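PDB 2P3N: fructose-1,6-bisphosphatase/inositol-1-monophosphatase from Thermotoga maritima, which hydrolyses phosphate monoesters, among them inositol 1-phosphate and fructose 1,6-bisphosphate, as a magnesium-dependent homotetrameric phosphatase of broad specificity. Local coordinates for residues I20-V25 / I85-G90; G72-I77 / Y100-E105; G109-P114 / A177-A182; N117-A122 / F129-R134. One frame throughout, in Å; residues are numbered along the deposited sequence.

All four contacts belong to the inositol monophosphatase fold, three of them on its seven-stranded mixed sheet. Interaction 2 pairs strands 74-79 and 95-102, interaction 3 sets helix 177-185 against strand 105-113, and interaction 4 joins strand 118-123 to strand 127-130. Interactions 3 and 4 touch, their centres about 10 Å apart. Interaction 1, where the ends of helices 2-21 and 84-89 meet, lies off the sheet, its centre about 31 Å from that of interaction 2 and about 17 Å from that of interaction 3. Along the chain, interactions 1 and 2 interleave and close before interaction 3, whose segments enclose interaction 4. Interactions 1 and 3 come close to the magnesium and probable substrate sites; interaction 4 lies farther out.

Interaction 1. Residues I20-V25 / I85-G90; sequences IHWGRV and INFVHG
A type II beta turn from His21 to Arg24, at the end of helix 2-21, packs against the C-terminal end of helix 84-89. At the start of the turn, His21 CB rests 4.0 Å from Phe87 CZ. Trp22 has CG anti to its backbone N (chi1 -175°), which carries the indole toward the helix end: CD1 lies 3.4 Å from Phe87 O, and CZ2 comes within 3.0 Å of Gly90 O. The indole and the Phe87 ring meet obliquely, their planes 31° apart, while Trp22 NE1 donates to Leu91 O. The Phe87 side chain also lies close to that of Ile81, a ligand residue of the first magnesium, which puts this helix end near the metal site. Gly23 makes the hydrogen bond across the contact: its N donates to Phe87 O at 2.8 Å, nearly along the C=O axis. Its CA sits 3.7 Å from Gly90 CA, and a side chain on Gly23 would collide there; both glycines have positive phi. Arg24 turns back on its own segment, NE donating to Trp22 O. Val25 CG1 takes the crowded position between backbone N and carbonyl carbon (chi1 54°), pressed tightly against Val88 CG2 at 3.3 Å.

Interaction 2. Residues G72-I77 / Y100-E105; sequences GDRLWI and YVENGE
Strands 74-77 and 100-102 run antiparallel (154°). Both belong to the seven-stranded mixed sheet, and Arg74 and Trp76 turn their backbone bonds to strand 61-64. Leu75 and Val101 form the hydrogen-bonded pair: Leu75 N donates to Val101 O, nearly along its C=O axis, and Val101 N returns a bond to Leu75 O, each 2.8 Å long. Just past the paired strands, Asn103 N donates to Asp73 O at 2.6 Å. One water joins the type I' turn to the other segment, donating to Gly72 O and accepting from Gly104 N. On the face bearing Trp76, the edge of the Tyr100 ring meets the indole face, Tyr100 CD1 lying 3.5 Å from Trp76 CE2; Trp76 NE1 is satisfied by Glu60. Tyr100 OH donates to the anti lone pair of Glu102 OE1 at 2.6 Å. An alanine at Tyr100 has neither ring nor hydroxyl, so the packing on Trp76 would probably loosen and Glu102 is likely to be less well held. Glu102 OE1 stays 4.6 Å from Arg74 NE, so their attraction is probably diffuse; directional bonding across the contact comes from the backbone and the bridging water, while the phenol bond braces Glu102 within its own segment.

Interaction 3. Residues G109-P114 / A177-A182; sequences GVVHAP and AALNAA
Helix 177-182 lies across strand 109-113, their short axes 8.5 Å apart and crossing at -111°, so strand residues pointing toward the helix meet it over a brief span. Val111 carries most of the contact. Its CB points at the helix, and with CG1 anti to the backbone N (chi1 180°) its two methyls spread over adjoining parts of the helix surface. CG1 ends 4.0 Å from Ala178 CB and equally near the backbone N of Leu179. CG2 also reaches Ala178 CB, so the Ala178 methyl sits against both tips of the valine fork, and CG2 looks onward to Ala182 CB, a looser approach at 4.5 Å. Two residues along the strand, Ala113 CB meets Leu179 CD2 at 3.8 Å, with CD1 of the same leucine only slightly farther; CG of Leu179 is anti to its backbone N (chi1 -169°), which turns the fork toward the strand. An alanine at Val111 lacks both methyls, and the packing of the helix on the strand would probably loosen at Ala178, Leu179 and Ala182. The contact is buried near the centre of the chain, where helix 177-185 packs on the seven-stranded sheet. At the helix start, Ala178 N donates to Asp82 OD1; Ala177 and Asp82 are substrate-binding residues by similarity. No hydrogen bond crosses between the two segments: apolar contact alone joins them, so the helix is probably placed on the strand by the fit of apolar side chains, while the polar link to the probable substrate site is made by the helix N-terminal backbone.

Interaction 4. Residues N117-A122 / F129-R134; sequences NETLYA and FFNGER
Phe130 lies beneath Leu120, whose CG stands 4.1 Å from the ring centroid and 8° off its normal, a CH-pi contact over the face. Glu118 CB meets the same ring obliquely, 3.7 Å from Phe130 CE1. On the other side of the sheet, Phe129 CB presses on one face of the Tyr121 ring, 3.3 Å from Tyr121 CZ; the two rings are nearly parallel (7°) but slid apart and barely overlap. Tyr121 reaches this place with CG in the crowded position between its backbone N and carbonyl carbon (chi1 52°). Behind these side chains, Tyr121 and Phe129 exchange backbone hydrogen bonds, the straighter being Phe129 N to Tyr121 O at 2.9 Å, and Asn131 N donates to Thr119 O. The Asn131 amide extends the pairing, ND2 donating in the carbonyl plane to Asn117 O at 3.1 Å and OD1 accepting a weak bond from Thr119 N. Farther out, Glu118 is held by Arg188 and Tyr183, Thr119 OG1 by His112, and Glu133 forms a salt bridge to Arg12 of the fourth subunit. Strands 118-123 and 127-130 form a beta hairpin, and the type I' turn from Phe130 to Glu133 leads on to strand 133-134 at the sheet margin, here part of the tetramer interface.

Interaction 1. Residues I20-V25 / I85-G90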
loop_
_atom_site.group_PDB
_atom_site.type_symbol
_atom_site.label_atom_id
_atom_site.label_comp_id
_atom_site.label_asym_id
_atom_site.label_seq_id
_atom_site.Cartn_x
_atom_site.Cartn_y
_atom_site.Cartn_z
ATOM N N ILE A 20 -9.457 9.342 -6.164
ATOM C CA ILE A 20 -9.236 10.292 -7.237
ATOM C C ILE A 20 -9.401 11.710 -6.695
ATOM O O ILE A 20 -8.611 12.603 -7.002
ATOM C CB ILE A 20 -10.266 10.095 -8.374
ATOM C CG1 ILE A 20 -9.991 8.783 -9.105
ATOM C CG2 ILE A 20 -10.228 11.286 -9.319
ATOM C CD1 ILE A 20 -10.841 8.551 -10.313
ATOM N N HIS A 21 -10.410 11.889 -5.853
ATOM C CA HIS A 21 -10.751 13.190 -5.312
ATOM C C HIS A 21 -10.315 13.506 -3.889
ATOM O O HIS A 21 -10.558 14.610 -3.391
ATOM C CB HIS A 21 -12.260 13.354 -5.426
ATOM C CG HIS A 21 -12.782 13.114 -6.810
ATOM N ND1 HIS A 21 -12.677 14.051 -7.816
ATOM C CD2 HIS A 21 -13.348 12.020 -7.372
ATOM C CE1 HIS A 21 -13.151 13.543 -8.940
ATOM N NE2 HIS A 21 -13.564 12.312 -8.697
ATOM N N TRP A 22 -9.683 12.550 -3.230
ATOM C CA TRP A 22 -9.250 12.736 -1.859
ATOM C C TRP A 22 -8.462 14.034 -1.694
ATOM O O TRP A 22 -7.521 14.298 -2.440
ATOM C CB TRP A 22 -8.429 11.519 -1.438
ATOM C CG TRP A 22 -8.004 11.512 -0.017
ATOM C CD1 TRP A 22 -8.704 11.978 1.066
ATOM C CD2 TRP A 22 -6.780 10.984 0.493
ATOM N NE1 TRP A 22 -7.984 11.772 2.221
ATOM C CE2 TRP A 22 -6.799 11.164 1.896
ATOM C CE3 TRP A 22 -5.670 10.377 -0.097
ATOM C CZ2 TRP A 22 -5.742 10.757 2.715
ATOM C CZ3 TRP A 22 -4.620 9.974 0.718
ATOM C CH2 TRP A 22 -4.664 10.167 2.108
ATOM N N GLY A 23 -8.878 14.847 -0.719
ATOM C CA GLY A 23 -8.235 16.121 -0.447
ATOM C C GLY A 23 -8.299 17.100 -1.608
ATOM O O GLY A 23 -7.756 18.197 -1.523
ATOM N N ARG A 24 -8.979 16.725 -2.685
ATOM C CA ARG A 24 -9.059 17.577 -3.859
ATOM C C ARG A 24 -10.466 17.942 -4.304
ATOM O O ARG A 24 -10.704 18.092 -5.498
ATOM C CB ARG A 24 -8.334 16.914 -5.032
ATOM C CG ARG A 24 -6.834 16.743 -4.848
ATOM C CD ARG A 24 -6.244 15.670 -5.784
ATOM N NE ARG A 24 -6.369 14.315 -5.238
ATOM C CZ ARG A 24 -5.838 13.225 -5.792
ATOM N NH1 ARG A 24 -6.004 12.040 -5.219
ATOM N NH2 ARG A 24 -5.139 13.314 -6.916
ATOM N N VAL A 25 -11.408 18.067 -3.374
ATOM C CA VAL A 25 -12.762 18.474 -3.758
ATOM C C VAL A 25 -12.904 19.963 -3.445
ATOM O O VAL A 25 -12.868 20.378 -2.281
ATOM C CB VAL A 25 -13.866 17.670 -3.011
ATOM C CG1 VAL A 25 -13.672 17.752 -1.518
ATOM C CG2 VAL A 25 -15.229 18.215 -3.379
ATOM N N ILE A 85 -15.331 15.387 6.172
ATOM C CA ILE A 85 -14.453 16.508 6.505
ATOM C C ILE A 85 -13.013 16.085 6.268
ATOM O O ILE A 85 -12.253 16.781 5.601
ATOM C CB ILE A 85 -14.636 16.936 7.980
ATOM C CG1 ILE A 85 -16.013 17.581 8.154
ATOM C CG2 ILE A 85 -13.516 17.880 8.399
ATOM C CD1 ILE A 85 -16.378 17.905 9.584
ATOM N N ASN A 86 -12.646 14.937 6.824
ATOM C CA ASN A 86 -11.305 14.400 6.653
ATOM C C ASN A 86 -11.037 14.266 5.164
ATOM O O ASN A 86 -10.024 14.749 4.648
ATOM C CB ASN A 86 -11.212 13.022 7.297
ATOM C CG ASN A 86 -10.900 13.085 8.764
ATOM O OD1 ASN A 86 -10.891 12.064 9.446
ATOM N ND2 ASN A 86 -10.629 14.285 9.264
ATOM N N PHE A 87 -11.969 13.594 4.489
ATOM C CA PHE A 87 -11.902 13.354 3.054
ATOM C C PHE A 87 -11.561 14.634 2.283
ATOM O O PHE A 87 -10.739 14.626 1.366
ATOM C CB PHE A 87 -13.247 12.799 2.562
ATOM C CG PHE A 87 -13.291 12.575 1.083
ATOM C CD1 PHE A 87 -12.611 11.502 0.509
ATOM C CD2 PHE A 87 -13.928 13.490 0.250
ATOM C CE1 PHE A 87 -12.559 11.347 -0.869
ATOM C CE2 PHE A 87 -13.884 13.348 -1.128
ATOM C CZ PHE A 87 -13.195 12.274 -1.691
ATOM N N VAL A 88 -12.208 15.729 2.666
ATOM C CA VAL A 88 -12.000 17.027 2.032
ATOM C C VAL A 88 -10.639 17.639 2.339
ATOM O O VAL A 88 -10.003 18.205 1.458
ATOM C CB VAL A 88 -13.116 18.029 2.459
ATOM C CG1 VAL A 88 -12.711 19.459 2.133
ATOM C CG2 VAL A 88 -14.411 17.686 1.737
ATOM N N HIS A 89 -10.179 17.518 3.573
ATOM C CA HIS A 89 -8.901 18.112 3.932
ATOM C C HIS A 89 -7.706 17.272 3.552
ATOM O O HIS A 89 -6.572 17.759 3.550
ATOM C CB HIS A 89 -8.868 18.444 5.423
ATOM C CG HIS A 89 -9.683 19.652 5.777
ATOM N ND1 HIS A 89 -9.146 20.756 6.396
ATOM C CD2 HIS A 89 -10.990 19.934 5.573
ATOM C CE1 HIS A 89 -10.085 21.668 6.558
ATOM N NE2 HIS A 89 -11.215 21.194 6.067
ATOM N N GLY A 90 -7.957 16.008 3.223
ATOM C CA GLY A 90 -6.870 15.143 2.816
ATOM C C GLY A 90 -6.386 14.180 3.870
ATOM O O GLY A 90 -5.341 13.558 3.689
#

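Interaction 2. Residues G72-I77 / Y100-E105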
loop_
_atom_site.group_PDB
_atom_site.type_symbol
_atom_site.label_atom_id
_atom_site.label_comp_id
_atom_site.label_asym_id
_atom_site.label_seq_id
_atom_site.Cartn_x
_atom_site.Cartn_y
_atom_site.Cartn_z
ATOM N N GLY A 72 -37.620 -1.305 5.119
ATOM C CA GLY A 72 -37.862 -2.654 4.647
ATOM C C GLY A 72 -37.314 -3.694 5.605
ATOM O O GLY A 72 -36.518 -3.378 6.496
ATOM N N ASP A 73 -37.750 -4.938 5.430
ATOM C CA ASP A 73 -37.288 -6.031 6.274
ATOM C C ASP A 73 -35.987 -6.542 5.690
ATOM O O ASP A 73 -35.354 -7.440 6.228
ATOM C CB ASP A 73 -38.349 -7.147 6.350
ATOM C CG ASP A 73 -38.997 -7.447 5.004
ATOM O OD1 ASP A 73 -40.002 -8.200 4.991
ATOM O OD2 ASP A 73 -38.509 -6.940 3.967
ATOM N N ARG A 74 -35.609 -5.930 4.576
ATOM C CA ARG A 74 -34.382 -6.234 3.856
ATOM C C ARG A 74 -33.867 -4.872 3.424
ATOM O O ARG A 74 -34.168 -4.391 2.330
ATOM C CB ARG A 74 -34.688 -7.139 2.656
ATOM C CG ARG A 74 -35.102 -8.524 3.112
ATOM C CD ARG A 74 -35.696 -9.404 2.022
ATOM N NE ARG A 74 -34.712 -9.889 1.065
ATOM C CZ ARG A 74 -34.692 -11.126 0.572
ATOM N NH1 ARG A 74 -35.597 -12.021 0.953
ATOM N NH2 ARG A 74 -33.775 -11.464 -0.327
ATOM N N LEU A 75 -33.103 -4.250 4.317
ATOM C CA LEU A 75 -32.575 -2.913 4.085
ATOM C C LEU A 75 -31.048 -2.775 4.141
ATOM O O LEU A 75 -30.411 -3.181 5.116
ATOM C CB LEU A 75 -33.192 -1.949 5.106
ATOM C CG LEU A 75 -32.792 -0.474 5.018
ATOM C CD1 LEU A 75 -33.701 0.248 4.030
ATOM C CD2 LEU A 75 -32.884 0.166 6.398
ATOM N N TRP A 76 -30.471 -2.182 3.098
ATOM C CA TRP A 76 -29.029 -1.947 3.038
ATOM C C TRP A 76 -28.761 -0.508 3.492
ATOM O O TRP A 76 -29.284 0.444 2.910
ATOM C CB TRP A 76 -28.505 -2.110 1.609
ATOM C CG TRP A 76 -28.677 -3.472 0.993
ATOM C CD1 TRP A 76 -29.829 -4.014 0.490
ATOM C CD2 TRP A 76 -27.640 -4.435 0.740
ATOM N NE1 TRP A 76 -29.572 -5.246 -0.070
ATOM C CE2 TRP A 76 -28.239 -5.529 0.071
ATOM C CE3 TRP A 76 -26.262 -4.478 1.013
ATOM C CZ2 TRP A 76 -27.504 -6.655 -0.333
ATOM C CZ3 TRP A 76 -25.533 -5.605 0.609
ATOM C CH2 TRP A 76 -26.159 -6.674 -0.057
ATOM N N ILE A 77 -27.951 -0.337 4.529
ATOM C CA ILE A 77 -27.652 1.012 4.992
ATOM C C ILE A 77 -26.281 1.440 4.480
ATOM O O ILE A 77 -25.260 0.792 4.730
ATOM C CB ILE A 77 -27.725 1.108 6.517
ATOM C CG1 ILE A 77 -29.073 0.546 6.994
ATOM C CG2 ILE A 77 -27.587 2.556 6.934
ATOM C CD1 ILE A 77 -29.323 0.699 8.472
ATOM N N TYR A 100 -26.074 -4.683 5.979
ATOM C CA TYR A 100 -27.296 -5.285 5.454
ATOM C C TYR A 100 -28.166 -5.729 6.624
ATOM O O TYR A 100 -27.917 -6.750 7.260
ATOM C CB TYR A 100 -27.034 -6.490 4.553
ATOM C CG TYR A 100 -28.340 -7.142 4.144
ATOM C CD1 TYR A 100 -29.247 -6.473 3.316
ATOM C CD2 TYR A 100 -28.710 -8.385 4.662
ATOM C CE1 TYR A 100 -30.492 -7.023 3.023
ATOM C CE2 TYR A 100 -29.950 -8.943 4.375
ATOM C CZ TYR A 100 -30.835 -8.259 3.559
ATOM O OH TYR A 100 -32.067 -8.812 3.299
ATOM N N VAL A 101 -29.197 -4.937 6.880
ATOM C CA VAL A 101 -30.128 -5.168 7.961
ATOM C C VAL A 101 -31.324 -5.970 7.468
ATOM O O VAL A 101 -31.913 -5.656 6.433
ATOM C CB VAL A 101 -30.617 -3.817 8.517
ATOM C CG1 VAL A 101 -31.395 -4.012 9.778
ATOM C CG2 VAL A 101 -29.436 -2.915 8.765
ATOM N N GLU A 102 -31.666 -7.024 8.198
ATOM C CA GLU A 102 -32.822 -7.834 7.848
ATOM C C GLU A 102 -33.738 -7.872 9.061
ATOM O O GLU A 102 -33.310 -8.197 10.170
ATOM C CB GLU A 102 -32.411 -9.247 7.440
ATOM C CG GLU A 102 -33.567 -10.071 6.891
ATOM C CD GLU A 102 -33.120 -11.150 5.926
ATOM O OE1 GLU A 102 -32.429 -10.811 4.936
ATOM O OE2 GLU A 102 -33.465 -12.331 6.146
ATOM N N ASN A 103 -34.998 -7.513 8.845
ATOM C CA ASN A 103 -35.961 -7.487 9.925
ATOM C C ASN A 103 -35.355 -6.661 11.044
ATOM O O ASN A 103 -35.375 -7.060 12.209
ATOM C CB ASN A 103 -36.243 -8.900 10.425
ATOM C CG ASN A 103 -36.861 -9.783 9.360
ATOM O OD1 ASN A 103 -36.896 -11.006 9.513
ATOM N ND2 ASN A 103 -37.355 -9.177 8.278
ATOM N N GLY A 104 -34.796 -5.511 10.676
ATOM C CA GLY A 104 -34.200 -4.630 11.661
ATOM C C GLY A 104 -32.965 -5.201 12.321
ATOM O O GLY A 104 -32.455 -4.628 13.286
ATOM N N GLU A 105 -32.467 -6.319 11.802
ATOM C CA GLU A 105 -31.278 -6.939 12.380
ATOM C C GLU A 105 -30.082 -6.903 11.449
ATOM O O GLU A 105 -30.148 -7.403 10.326
ATOM C CB GLU A 105 -31.554 -8.396 12.744
ATOM C CG GLU A 105 -32.749 -8.601 13.660
ATOM C CD GLU A 105 -32.815 -10.013 14.186
ATOM O OE1 GLU A 105 -31.973 -10.364 15.043
ATOM O OE2 GLU A 105 -33.696 -10.774 13.729
HETATM O O HOH W 1 -34.578 -4.250 8.060
#

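Interaction 3. Residues G109-P114 / A177-A182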
loop_
_atom_site.group_PDB
_atom_site.type_symbol
_atom_site.label_atom_id
_atom_site.label_comp_id
_atom_site.label_asym_id
_atom_site.label_seq_id
_atom_site.Cartn_x
_atom_site.Cartn_y
_atom_site.Cartn_z
ATOM N N GLY A 109 -21.841 -6.482 7.828
ATOM C CA GLY A 109 -21.281 -5.148 7.914
ATOM C C GLY A 109 -19.906 -5.087 7.275
ATOM O O GLY A 109 -19.114 -6.018 7.383
ATOM N N VAL A 110 -19.618 -4.002 6.578
ATOM C CA VAL A 110 -18.311 -3.848 5.969
ATOM C C VAL A 110 -17.930 -2.375 5.970
ATOM O O VAL A 110 -18.753 -1.510 5.661
ATOM C CB VAL A 110 -18.272 -4.442 4.534
ATOM C CG1 VAL A 110 -19.537 -4.106 3.799
ATOM C CG2 VAL A 110 -17.065 -3.912 3.781
ATOM N N VAL A 111 -16.695 -2.098 6.381
ATOM C CA VAL A 111 -16.169 -0.732 6.432
ATOM C C VAL A 111 -14.870 -0.750 5.629
ATOM O O VAL A 111 -14.008 -1.599 5.853
ATOM C CB VAL A 111 -15.859 -0.277 7.899
ATOM C CG1 VAL A 111 -15.304 1.141 7.912
ATOM C CG2 VAL A 111 -17.106 -0.334 8.739
ATOM N N HIS A 112 -14.732 0.169 4.684
ATOM C CA HIS A 112 -13.525 0.209 3.868
ATOM C C HIS A 112 -12.859 1.585 3.823
ATOM O O HIS A 112 -13.360 2.503 3.179
ATOM C CB HIS A 112 -13.829 -0.272 2.441
ATOM C CG HIS A 112 -12.651 -0.192 1.518
ATOM N ND1 HIS A 112 -11.494 -0.909 1.726
ATOM C CD2 HIS A 112 -12.439 0.549 0.404
ATOM C CE1 HIS A 112 -10.620 -0.613 0.780
ATOM N NE2 HIS A 112 -11.169 0.267 -0.036
ATOM N N ALA A 113 -11.730 1.708 4.524
ATOM C CA ALA A 113 -10.965 2.947 4.557
ATOM C C ALA A 113 -10.020 2.838 3.376
ATOM O O ALA A 113 -9.009 2.140 3.432
ATOM C CB ALA A 113 -10.190 3.056 5.850
ATOM N N PRO A 114 -10.344 3.540 2.283
ATOM C CA PRO A 114 -9.570 3.557 1.033
ATOM C C PRO A 114 -8.100 3.957 1.127
ATOM O O PRO A 114 -7.224 3.223 0.678
ATOM C CB PRO A 114 -10.370 4.518 0.144
ATOM C CG PRO A 114 -11.778 4.480 0.738
ATOM C CD PRO A 114 -11.489 4.468 2.208
ATOM N N ALA A 177 -16.542 7.632 12.152
ATOM C CA ALA A 177 -17.393 6.872 13.055
ATOM C C ALA A 177 -17.295 5.369 12.773
ATOM O O ALA A 177 -16.888 4.580 13.632
ATOM C CB ALA A 177 -18.834 7.335 12.900
ATOM N N ALA A 178 -17.680 4.984 11.563
ATOM C CA ALA A 178 -17.642 3.586 11.162
ATOM C C ALA A 178 -16.259 2.968 11.413
ATOM O O ALA A 178 -16.146 1.892 11.998
ATOM C CB ALA A 178 -18.022 3.463 9.687
ATOM N N LEU A 179 -15.211 3.655 10.977
ATOM C CA LEU A 179 -13.858 3.155 11.152
ATOM C C LEU A 179 -13.441 3.069 12.621
ATOM O O LEU A 179 -12.667 2.192 12.991
ATOM C CB LEU A 179 -12.874 4.030 10.377
ATOM C CG LEU A 179 -11.443 3.504 10.234
ATOM C CD1 LEU A 179 -11.441 2.098 9.630
ATOM C CD2 LEU A 179 -10.658 4.464 9.359
ATOM N N ASN A 180 -13.954 3.964 13.460
ATOM C CA ASN A 180 -13.597 3.944 14.875
ATOM C C ASN A 180 -14.266 2.807 15.608
ATOM O O ASN A 180 -13.702 2.258 16.549
ATOM C CB ASN A 180 -13.966 5.262 15.555
ATOM C CG ASN A 180 -12.972 6.369 15.260
ATOM O OD1 ASN A 180 -13.165 7.519 15.662
ATOM N ND2 ASN A 180 -11.897 6.027 14.557
ATOM N N ALA A 181 -15.476 2.459 15.186
ATOM C CA ALA A 181 -16.204 1.369 15.818
ATOM C C ALA A 181 -15.511 0.072 15.455
ATOM O O ALA A 181 -15.320 -0.798 16.300
ATOM C CB ALA A 181 -17.635 1.345 15.325
ATOM N N ALA A 182 -15.132 -0.037 14.183
ATOM C CA ALA A 182 -14.451 -1.218 13.643
ATOM C C ALA A 182 -13.073 -1.414 14.263
ATOM O O ALA A 182 -12.601 -2.543 14.397
ATOM C CB ALA A 182 -14.324 -1.100 12.135
#

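Interaction 4. Residues N117-A122 / F129-R134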
loop_
_atom_site.group_PDB
_atom_site.type_symbol
_atom_site.label_atom_id
_atom_site.label_comp_id
_atom_site.label_asym_id
_atom_site.label_seq_id
_atom_site.Cartn_x
_atom_site.Cartn_y
_atom_site.Cartn_z
ATOM N N ASN A 117 -6.221 1.252 2.971
ATOM C CA ASN A 117 -6.300 -0.116 2.467
ATOM C C ASN A 117 -6.693 -1.068 3.597
ATOM O O ASN A 117 -6.147 -2.158 3.746
ATOM C CB ASN A 117 -4.977 -0.544 1.840
ATOM C CG ASN A 117 -4.854 -0.089 0.415
ATOM O OD1 ASN A 117 -5.597 -0.542 -0.452
ATOM N ND2 ASN A 117 -3.930 0.824 0.161
ATOM N N GLU A 118 -7.656 -0.633 4.395
ATOM C CA GLU A 118 -8.144 -1.434 5.495
ATOM C C GLU A 118 -9.590 -1.775 5.236
ATOM O O GLU A 118 -10.414 -0.889 5.021
ATOM C CB GLU A 118 -8.036 -0.660 6.795
ATOM C CG GLU A 118 -6.618 -0.253 7.121
ATOM C CD GLU A 118 -6.513 0.435 8.456
ATOM O OE1 GLU A 118 -5.405 0.400 9.037
ATOM O OE2 GLU A 118 -7.532 1.010 8.915
ATOM N N THR A 119 -9.894 -3.066 5.231
ATOM C CA THR A 119 -11.252 -3.513 5.011
ATOM C C THR A 119 -11.646 -4.409 6.177
ATOM O O THR A 119 -11.201 -5.550 6.289
ATOM C CB THR A 119 -11.415 -4.304 3.687
ATOM O OG1 THR A 119 -10.795 -3.590 2.606
ATOM C CG2 THR A 119 -12.912 -4.455 3.357
ATOM N N LEU A 120 -12.480 -3.858 7.051
ATOM C CA LEU A 120 -12.969 -4.563 8.215
ATOM C C LEU A 120 -14.403 -4.990 7.917
ATOM O O LEU A 120 -15.196 -4.197 7.421
ATOM C CB LEU A 120 -12.907 -3.632 9.427
ATOM C CG LEU A 120 -11.480 -3.119 9.639
ATOM C CD1 LEU A 120 -11.325 -1.790 8.934
ATOM C CD2 LEU A 120 -11.179 -2.957 11.118
ATOM N N TYR A 121 -14.732 -6.247 8.191
ATOM C CA TYR A 121 -16.083 -6.733 7.934
ATOM C C TYR A 121 -16.491 -7.865 8.857
ATOM O O TYR A 121 -15.660 -8.493 9.501
ATOM C CB TYR A 121 -16.218 -7.210 6.489
ATOM C CG TYR A 121 -15.154 -8.191 6.085
ATOM C CD1 TYR A 121 -13.887 -7.756 5.702
ATOM C CD2 TYR A 121 -15.392 -9.560 6.140
ATOM C CE1 TYR A 121 -12.879 -8.663 5.384
ATOM C CE2 TYR A 121 -14.394 -10.478 5.827
ATOM C CZ TYR A 121 -13.142 -10.022 5.453
ATOM O OH TYR A 121 -12.159 -10.929 5.159
ATOM N N ALA A 122 -17.788 -8.125 8.904
ATOM C CA ALA A 122 -18.324 -9.189 9.738
ATOM C C ALA A 122 -19.724 -9.574 9.294
ATOM O O ALA A 122 -20.555 -8.712 9.019
ATOM C CB ALA A 122 -18.354 -8.752 11.204
ATOM N N PHE A 129 -13.457 -9.959 10.596
ATOM C CA PHE A 129 -12.212 -10.037 9.850
ATOM C C PHE A 129 -11.647 -8.667 9.496
ATOM O O PHE A 129 -12.316 -7.648 9.582
ATOM C CB PHE A 129 -12.389 -10.803 8.536
ATOM C CG PHE A 129 -12.691 -12.274 8.692
ATOM C CD1 PHE A 129 -13.913 -12.706 9.197
ATOM C CD2 PHE A 129 -11.783 -13.229 8.238
ATOM C CE1 PHE A 129 -14.229 -14.070 9.237
ATOM C CE2 PHE A 129 -12.092 -14.588 8.275
ATOM C CZ PHE A 129 -13.321 -15.005 8.774
ATOM N N PHE A 130 -10.397 -8.692 9.055
ATOM C CA PHE A 130 -9.633 -7.516 8.644
ATOM C C PHE A 130 -8.815 -8.049 7.463
ATOM O O PHE A 130 -7.946 -8.910 7.648
ATOM C CB PHE A 130 -8.685 -7.106 9.771
ATOM C CG PHE A 130 -8.121 -5.729 9.634
ATOM C CD1 PHE A 130 -7.773 -5.217 8.394
ATOM C CD2 PHE A 130 -7.928 -4.941 10.761
ATOM C CE1 PHE A 130 -7.248 -3.936 8.274
ATOM C CE2 PHE A 130 -7.401 -3.656 10.651
ATOM C CZ PHE A 130 -7.063 -3.153 9.401
ATOM N N ASN A 131 -9.105 -7.556 6.259
ATOM C CA ASN A 131 -8.403 -7.982 5.046
ATOM C C ASN A 131 -8.164 -9.487 4.957
ATOM O O ASN A 131 -7.139 -9.935 4.431
ATOM C CB ASN A 131 -7.064 -7.252 4.895
ATOM C CG ASN A 131 -7.236 -5.777 4.620
ATOM O OD1 ASN A 131 -8.160 -5.369 3.926
ATOM N ND2 ASN A 131 -6.337 -4.970 5.151
ATOM N N GLY A 132 -9.106 -10.264 5.482
ATOM C CA GLY A 132 -8.988 -11.705 5.401
ATOM C C GLY A 132 -8.655 -12.431 6.677
ATOM O O GLY A 132 -8.975 -13.604 6.821
ATOM N N GLU A 133 -8.007 -11.756 7.613
ATOM C CA GLU A 133 -7.644 -12.419 8.853
ATOM C C GLU A 133 -8.573 -12.070 10.013
ATOM O O GLU A 133 -9.185 -10.996 10.049
ATOM C CB GLU A 133 -6.195 -12.091 9.222
ATOM C CG GLU A 133 -5.948 -10.643 9.577
ATOM C CD GLU A 133 -4.501 -10.385 9.916
ATOM O OE1 GLU A 133 -3.656 -10.518 8.997
ATOM O OE2 GLU A 133 -4.215 -10.061 11.094
ATOM N N ARG A 134 -8.661 -12.987 10.970
ATOM C CA ARG A 134 -9.517 -12.797 12.126
ATOM C C ARG A 134 -9.079 -11.661 13.036
ATOM O O ARG A 134 -7.882 -11.436 13.234
ATOM C CB ARG A 134 -9.587 -14.095 12.943
ATOM C CG ARG A 134 -10.197 -15.278 12.208
ATOM C CD ARG A 134 -11.492 -14.871 11.530
ATOM N NE ARG A 134 -12.389 -14.179 12.449
ATOM C CZ ARG A 134 -13.113 -14.783 13.383
ATOM N NH1 ARG A 134 -13.060 -16.100 13.521
ATOM N NH2 ARG A 134 -13.873 -14.063 14.196
#